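Local coordinates for protein tetR-family transcriptional regulator (Streptomyces coelicolor A3, PDB 2QIB) that probably binds DNA through an N-terminal helix-turn-helix and regulates transcription, as other TetR-family repressors and regulators do, at residues A64-R67 with A68-L72; E179-L182 with V183-A187; S27-S30 with P31-S35. One frame throughout, in Å; residues are numbered along the deposited sequence.

Contact 1 of 3, residues A64-R67 with A68-L72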
loop_
_atom_site.group_PDB
_atom_site.type_symbol
_atom_site.label_atom_id
_atom_site.label_comp_id
_atom_site.label_asym_id
_atom_site.label_seq_id
_atom_site.Cartn_x
_atom_site.Cartn_y
_atom_site.Cartn_z
ATOM N N ALA A 64 -5.791 14.949 17.639
ATOM C CA ALA A 64 -4.350 14.623 17.573
ATOM C C ALA A 64 -3.951 14.247 16.147
ATOM O O ALA A 64 -2.915 14.678 15.657
ATOM C CB ALA A 64 -4.039 13.497 18.481
ATOM N N LEU A 65 -4.771 13.405 15.509
ATOM C CA LEU A 65 -4.484 12.923 14.149
ATOM C C LEU A 65 -4.504 14.069 13.139
ATOM O O LEU A 65 -3.669 14.109 12.223
ATOM C CB LEU A 65 -5.473 11.815 13.761
ATOM C CG LEU A 65 -5.276 11.257 12.341
ATOM C CD1 LEU A 65 -3.820 10.698 12.122
ATOM C CD2 LEU A 65 -6.304 10.175 12.048
ATOM N N GLN A 66 -5.428 15.014 13.313
ATOM C CA GLN A 66 -5.439 16.237 12.498
ATOM C C GLN A 66 -4.131 17.017 12.603
ATOM O O GLN A 66 -3.558 17.449 11.591
ATOM C CB GLN A 66 -6.620 17.131 12.897
ATOM C CG GLN A 66 -6.629 18.504 12.175
ATOM C CD GLN A 66 -7.213 18.380 10.782
ATOM O OE1 GLN A 66 -6.522 18.566 9.773
ATOM N NE2 GLN A 66 -8.490 18.041 10.718
ATOM N N ARG A 67 -3.642 17.200 13.816
ATOM C CA ARG A 67 -2.364 17.871 13.982
ATOM C C ARG A 67 -1.213 17.116 13.286
ATOM O O ARG A 67 -0.388 17.710 12.578
ATOM C CB ARG A 67 -2.033 18.033 15.466
ATOM C CG ARG A 67 -0.811 18.939 15.623
ATOM C CD ARG A 67 -0.330 19.111 17.033
ATOM N NE ARG A 67 -1.216 20.005 17.781
ATOM C CZ ARG A 67 -0.987 20.377 19.028
ATOM N NH1 ARG A 67 0.092 19.920 19.654
ATOM N NH2 ARG A 67 -1.840 21.191 19.657
ATOM N N ALA A 68 -1.178 15.803 13.517
ATOM C CA ALA A 68 -0.138 14.930 12.936
ATOM C C ALA A 68 -0.200 14.926 11.405
ATOM O O ALA A 68 0.838 15.003 10.717
ATOM C CB ALA A 68 -0.323 13.538 13.439
ATOM N N SER A 69 -1.419 14.842 10.889
ATOM C CA SER A 69 -1.669 14.839 9.442
ATOM C C SER A 69 -1.215 16.151 8.797
ATOM O O SER A 69 -0.583 16.147 7.726
ATOM C CB SER A 69 -3.162 14.557 9.182
ATOM O OG SER A 69 -3.464 13.220 9.572
ATOM N N ASP A 70 -1.532 17.286 9.433
ATOM C CA ASP A 70 -1.050 18.585 8.969
ATOM C C ASP A 70 0.463 18.678 8.952
ATOM O O ASP A 70 1.052 19.240 8.009
ATOM C CB ASP A 70 -1.625 19.727 9.827
ATOM C CG ASP A 70 -3.110 19.931 9.583
ATOM O OD1 ASP A 70 -3.604 19.437 8.557
ATOM O OD2 ASP A 70 -3.795 20.554 10.422
ATOM N N ASP A 71 1.080 18.141 10.000
ATOM C CA ASP A 71 2.537 18.112 10.113
ATOM C C ASP A 71 3.130 17.338 8.912
ATOM O O ASP A 71 3.975 17.890 8.150
ATOM C CB ASP A 71 2.901 17.491 11.469
ATOM C CG ASP A 71 4.407 17.255 11.664
ATOM O OD1 ASP A 71 5.258 17.701 10.862
ATOM O OD2 ASP A 71 4.746 16.585 12.668
ATOM N N LEU A 72 2.704 16.089 8.722
ATOM C CA LEU A 72 3.277 15.269 7.617
ATOM C C LEU A 72 3.022 15.925 6.267
ATOM O O LEU A 72 3.917 16.000 5.428
ATOM C CB LEU A 72 2.727 13.850 7.621
ATOM C CG LEU A 72 3.326 12.907 6.559
ATOM C CD1 LEU A 72 4.882 12.953 6.594
ATOM C CD2 LEU A 72 2.797 11.488 6.753
#
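S69 folds its hydroxyl back onto L65, one turn earlier. OG of S69 donates to the carbonyl O of L65 at 2.8 Å, and N of S69 donates to the same L65 O at 2.7 Å. Two bonds from one residue therefore grip this oxygen. The hydroxyl comes from above the carbonyl plane, 42° out of it, while the amide lies closer to that plane. OG can reach back because it stands anti to the carbonyl carbon of S69, beside the backbone N (chi1 -67°). CD1 of L65 lies against OG of S69 at 3.6 Å. A68 sets its methyl CB 3.6 Å from O of A64 and equally near O of L65. On another side of the helix, D70 brings its carboxylate back over the preceding turn, with CG 3.2 Å from O of Q66.

Regular i to i+4 backbone bonds position these groups. N of A68 bonds O of A64, N of D70 bonds O of Q66, and N of D71 bonds O of R67 at 3.0 Å. R67 extends to helix 11-28, where NH2 bonds O of Q16, while D71 forms a salt bridge with R75. Helix 57-75 is flanked here by three others. L65, Q66, S69 and L72 touch helix 119-140, A64, R67 and A68 meet helix 11-28, and A68, D71 and L72 lie on helix 84-101.

Contact 2 of 3, residues E179-L182 with V183-A187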
loop_
_atom_site.group_PDB
_atom_site.type_symbol
_atom_site.label_atom_id
_atom_site.label_comp_id
_atom_site.label_asym_id
_atom_site.label_seq_id
_atom_site.Cartn_x
_atom_site.Cartn_y
_atom_site.Cartn_z
ATOM N N GLU A 179 15.091 4.952 2.308
ATOM C CA GLU A 179 14.826 6.262 1.724
ATOM C C GLU A 179 15.354 6.255 0.287
ATOM O O GLU A 179 14.588 6.588 -0.636
ATOM C CB GLU A 179 15.502 7.374 2.546
ATOM C CG GLU A 179 14.821 7.573 3.917
ATOM C CD GLU A 179 15.674 8.399 4.837
ATOM O OE1 GLU A 179 16.623 9.041 4.368
ATOM O OE2 GLU A 179 15.410 8.379 6.032
ATOM N N THR A 180 16.623 5.839 0.090
ATOM C CA THR A 180 17.207 5.753 -1.267
ATOM C C THR A 180 16.450 4.749 -2.118
ATOM O O THR A 180 16.167 4.989 -3.310
ATOM C CB THR A 180 18.708 5.408 -1.177
ATOM O OG1 THR A 180 19.366 6.593 -0.681
ATOM C CG2 THR A 180 19.264 5.073 -2.545
ATOM N N GLN A 181 16.123 3.617 -1.507
ATOM C CA GLN A 181 15.331 2.594 -2.208
ATOM C C GLN A 181 14.014 3.129 -2.744
ATOM O O GLN A 181 13.679 2.855 -3.907
ATOM C CB GLN A 181 15.071 1.435 -1.266
ATOM C CG GLN A 181 14.303 0.238 -1.952
ATOM C CD GLN A 181 14.532 -1.044 -1.221
ATOM O OE1 GLN A 181 15.633 -1.594 -1.284
ATOM N NE2 GLN A 181 13.482 -1.582 -0.584
ATOM N N LEU A 182 13.287 3.902 -1.943
ATOM C CA LEU A 182 11.995 4.445 -2.397
ATOM C C LEU A 182 12.166 5.440 -3.574
ATOM O O LEU A 182 11.315 5.473 -4.494
ATOM C CB LEU A 182 11.249 5.118 -1.246
ATOM C CG LEU A 182 10.560 4.052 -0.382
ATOM C CD1 LEU A 182 10.111 4.674 0.924
ATOM C CD2 LEU A 182 9.355 3.323 -1.091
ATOM N N VAL A 183 13.255 6.213 -3.548
ATOM C CA VAL A 183 13.565 7.112 -4.662
ATOM C C VAL A 183 13.857 6.312 -5.940
ATOM O O VAL A 183 13.259 6.586 -7.007
ATOM C CB VAL A 183 14.733 8.075 -4.326
ATOM C CG1 VAL A 183 15.063 8.959 -5.562
ATOM C CG2 VAL A 183 14.323 8.915 -3.125
ATOM N N HIS A 184 14.727 5.299 -5.837
ATOM C CA HIS A 184 14.974 4.426 -6.979
ATOM C C HIS A 184 13.708 3.698 -7.437
ATOM O O HIS A 184 13.479 3.573 -8.636
ATOM C CB HIS A 184 16.014 3.398 -6.623
ATOM C CG HIS A 184 17.389 3.973 -6.475
ATOM N ND1 HIS A 184 17.876 4.966 -7.307
ATOM C CD2 HIS A 184 18.402 3.649 -5.635
ATOM C CE1 HIS A 184 19.132 5.227 -6.979
ATOM N NE2 HIS A 184 19.469 4.459 -5.954
ATOM N N ASP A 185 12.893 3.242 -6.482
ATOM C CA ASP A 185 11.618 2.569 -6.802
ATOM C C ASP A 185 10.727 3.461 -7.661
ATOM O O ASP A 185 10.104 2.984 -8.577
ATOM C CB ASP A 185 10.849 2.225 -5.539
ATOM C CG ASP A 185 11.483 1.062 -4.758
ATOM O OD1 ASP A 185 12.292 0.318 -5.352
ATOM O OD2 ASP A 185 11.132 0.893 -3.546
ATOM N N PHE A 186 10.686 4.754 -7.359
ATOM C CA PHE A 186 9.844 5.680 -8.107
ATOM C C PHE A 186 10.323 5.697 -9.571
ATOM O O PHE A 186 9.526 5.565 -10.487
ATOM C CB PHE A 186 9.916 7.099 -7.470
ATOM C CG PHE A 186 8.862 8.068 -8.015
ATOM C CD1 PHE A 186 7.730 8.379 -7.277
ATOM C CD2 PHE A 186 9.068 8.694 -9.252
ATOM C CE1 PHE A 186 6.728 9.260 -7.788
ATOM C CE2 PHE A 186 8.106 9.580 -9.781
ATOM C CZ PHE A 186 6.936 9.863 -9.044
ATOM N N ALA A 187 11.630 5.906 -9.784
ATOM C CA ALA A 187 12.199 5.904 -11.161
ATOM C C ALA A 187 11.862 4.585 -11.875
ATOM O O ALA A 187 11.427 4.555 -13.055
ATOM C CB ALA A 187 13.714 6.109 -11.078
HETATM O O HOH W 1 10.719 -0.145 -0.928
#
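Q181 and D185 are joined through a water. NE2 of Q181 donates to water 1 at 3.1 Å, and the water donates to OD2 of D185 at 2.8 Å. The amide and carboxylate planes are turned 42° apart. CG of D185 is anti to its own carbonyl carbon (chi1 -72°), which carries the carboxylate back over the preceding turn. There both carboxylate oxygens lie 3.2 Å from O of Q181, acceptor against acceptor. The water's donation to OD2 would probably help stabilise the carboxylate. With an alanine at D185 the water would lose this acceptor, and the amide of Q181 would probably be freer to turn.

Backbone bonds hold the turn. N of D185 donates to O of Q181 at 2.7 Å. N of H184 meets O of T180 at 2.9 Å in a nearly straight bond (175°). V183 and F186 bond back to E179 and L182 in the same i to i+4 pattern, and O of L182 also accepts from NE1 of W156.

Carbon groups pack against polar neighbours on the flanks. T180 and H184 lie side by side and point the same way, with CG2 of T180 3.5 Å from both NE2 and CD2 of the imidazole. CG2 of V183 rests 3.4 Å from O of E179. CD2 of L182 approaches OD2 of D185 at 3.9 Å.

H184 also meets the ring of Y196 of the second subunit with nearly parallel planes, and its ND1 bonds a hexaethylene glycol, probably from the crystallisation liquor. Q181 packs on S193 and D185 on L189 of that subunit. A C-terminal-domain helix meeting its partner subunit in this way is typical of the TetR-family dimer interface.

Contact 3 of 3, residues S27-S30 with P31-S35; sequences SRRS and PDEVS
The guanidinium of R29 takes O of E33 at its edge, in its plane. NE of R29 donates to that oxygen at 2.8 Å in a nearly straight bond (168°). NH2 of R29 adds a weak bond to the same O of E33 at 3.4 Å. NE approaches from above the plane of the E33 carbonyl. CG2 of V34 lies obliquely near the guanidinium, 4.0 Å from NE of R29. The carboxylate of E33 is turned 44° against the guanidinium and does not pair with it: NE of R29 and OE1 of E33 are 4.9 Å apart. Instead, OE1 of E33 accepts from water 2 at 2.7 Å, and the water accepts from N of S30. The guanidinium has a second partner in E38, a salt bridge through NH2.

S30 bonds forward at both ends. Its OG donates to OD1 of D32 at 2.7 Å, on the syn side of the carboxylate. Its carbonyl O accepts from N of E33 at 2.9 Å, which closes a type I beta turn through P31 and D32. OG of S30 sits between the backbone N and the carbonyl carbon (chi1 51°). CG of D32 takes the same position on its own residue, which turns the carboxylate toward the S30 hydroxyl.

The turn leads from helix 11-28 into the predicted helix-turn-helix at helix 36-43, where S35 is the N-cap and bonds N of E38. P31 and V34 pack back on F26 of helix 11-28, and S30 and P31 touch A108 of helix 103-116. K57, at the start of helix 57-75, bonds the carbonyls of P31 and V34.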
loop_
_atom_site.group_PDB
_atom_site.type_symbol
_atom_site.label_atom_id
_atom_site.label_comp_id
_atom_site.label_asym_id
_atom_site.label_seq_id
_atom_site.Cartn_x
_atom_site.Cartn_y
_atom_site.Cartn_z
ATOM N N SER A 27 1.040 8.635 19.902
ATOM C CA SER A 27 2.204 8.338 19.057
ATOM C C SER A 27 2.991 7.169 19.641
ATOM O O SER A 27 3.559 6.354 18.902
ATOM C CB SER A 27 3.119 9.556 18.893
ATOM O OG SER A 27 2.423 10.541 18.130
ATOM N N ARG A 28 3.031 7.092 20.971
ATOM C CA ARG A 28 3.862 6.133 21.694
ATOM C C ARG A 28 3.291 4.729 21.799
ATOM O O ARG A 28 4.045 3.769 21.972
ATOM C CB ARG A 28 4.129 6.642 23.124
ATOM C CG ARG A 28 5.024 7.859 23.161
ATOM C CD ARG A 28 4.888 8.555 24.535
ATOM N NE ARG A 28 5.982 8.131 25.378
ATOM C CZ ARG A 28 7.120 8.804 25.507
ATOM N NH1 ARG A 28 7.282 9.972 24.895
ATOM N NH2 ARG A 28 8.080 8.318 26.274
ATOM N N ARG A 29 1.969 4.615 21.749
ATOM C CA ARG A 29 1.308 3.346 22.010
ATOM C C ARG A 29 0.101 3.190 21.132
ATOM O O ARG A 29 -0.506 4.198 20.714
ATOM C CB ARG A 29 0.791 3.296 23.467
ATOM C CG ARG A 29 1.850 3.492 24.516
ATOM C CD ARG A 29 1.336 3.036 25.894
ATOM N NE ARG A 29 0.374 3.969 26.521
ATOM C CZ ARG A 29 0.692 5.107 27.132
ATOM N NH1 ARG A 29 1.960 5.527 27.190
ATOM N NH2 ARG A 29 -0.265 5.806 27.732
ATOM N N SER A 30 -0.304 1.946 20.898
ATOM C CA SER A 30 -1.573 1.707 20.231
ATOM C C SER A 30 -2.706 2.327 21.061
ATOM O O SER A 30 -2.588 2.430 22.305
ATOM C CB SER A 30 -1.813 0.211 19.994
ATOM O OG SER A 30 -1.630 -0.508 21.188
ATOM N N PRO A 31 -3.787 2.774 20.385
ATOM C CA PRO A 31 -4.759 3.657 21.016
ATOM C C PRO A 31 -5.569 2.956 22.133
ATOM O O PRO A 31 -6.064 3.624 23.051
ATOM C CB PRO A 31 -5.637 4.133 19.848
ATOM C CG PRO A 31 -5.466 3.078 18.779
ATOM C CD PRO A 31 -4.120 2.460 18.976
ATOM N N ASP A 32 -5.688 1.628 22.060
ATOM C CA ASP A 32 -6.295 0.838 23.156
ATOM C C ASP A 32 -5.526 0.930 24.485
ATOM O O ASP A 32 -6.096 0.617 25.565
ATOM C CB ASP A 32 -6.412 -0.648 22.764
ATOM C CG ASP A 32 -5.074 -1.270 22.435
ATOM O OD1 ASP A 32 -4.319 -0.687 21.627
ATOM O OD2 ASP A 32 -4.752 -2.350 22.973
ATOM N N GLU A 33 -4.253 1.330 24.427
ATOM C CA GLU A 33 -3.414 1.476 25.619
ATOM C C GLU A 33 -3.239 2.935 26.051
ATOM O O GLU A 33 -2.311 3.233 26.776
ATOM C CB GLU A 33 -2.025 0.857 25.409
ATOM C CG GLU A 33 -2.061 -0.603 24.987
ATOM C CD GLU A 33 -0.677 -1.230 24.978
ATOM O OE1 GLU A 33 0.307 -0.523 24.680
ATOM O OE2 GLU A 33 -0.575 -2.451 25.254
ATOM N N VAL A 34 -4.098 3.832 25.559
ATOM C CA VAL A 34 -4.062 5.235 25.962
ATOM C C VAL A 34 -5.434 5.579 26.504
ATOM O O VAL A 34 -6.431 5.405 25.818
ATOM C CB VAL A 34 -3.696 6.177 24.770
ATOM C CG1 VAL A 34 -3.723 7.645 25.213
ATOM C CG2 VAL A 34 -2.285 5.819 24.238
ATOM N N SER A 35 -5.486 6.064 27.740
ATOM C CA SER A 35 -6.773 6.390 28.385
ATOM C C SER A 35 -6.934 7.893 28.605
ATOM O O SER A 35 -5.966 8.646 28.644
ATOM C CB SER A 35 -6.893 5.708 29.752
ATOM O OG SER A 35 -5.969 6.266 30.682
HETATM O O HOH W 2 1.510 -0.160 22.281
#

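Overall arrangement
Contact 3 comes first along the chain, then contact 1, then contact 2. Contact 3 turns from helix 11-28 toward helix 36-43, at the start of the predicted helix-turn-helix. Contact 1 lies on helix 57-75, which packs against helix 11-28 as well as helices 84-101 and 119-140. The centres of contacts 1 and 3 are about 16 Å apart. Contact 2 lies on helix 175-194, in the C-terminal domain, with its centre about 25 Å from that of contact 1 and about 32 Å from that of contact 3. No two of them touch. Helix 84-101 packs against both contact 1 and contact 2. The chain thus separates a probable DNA-reading end from a dimer-forming end, with helix 57-75 between.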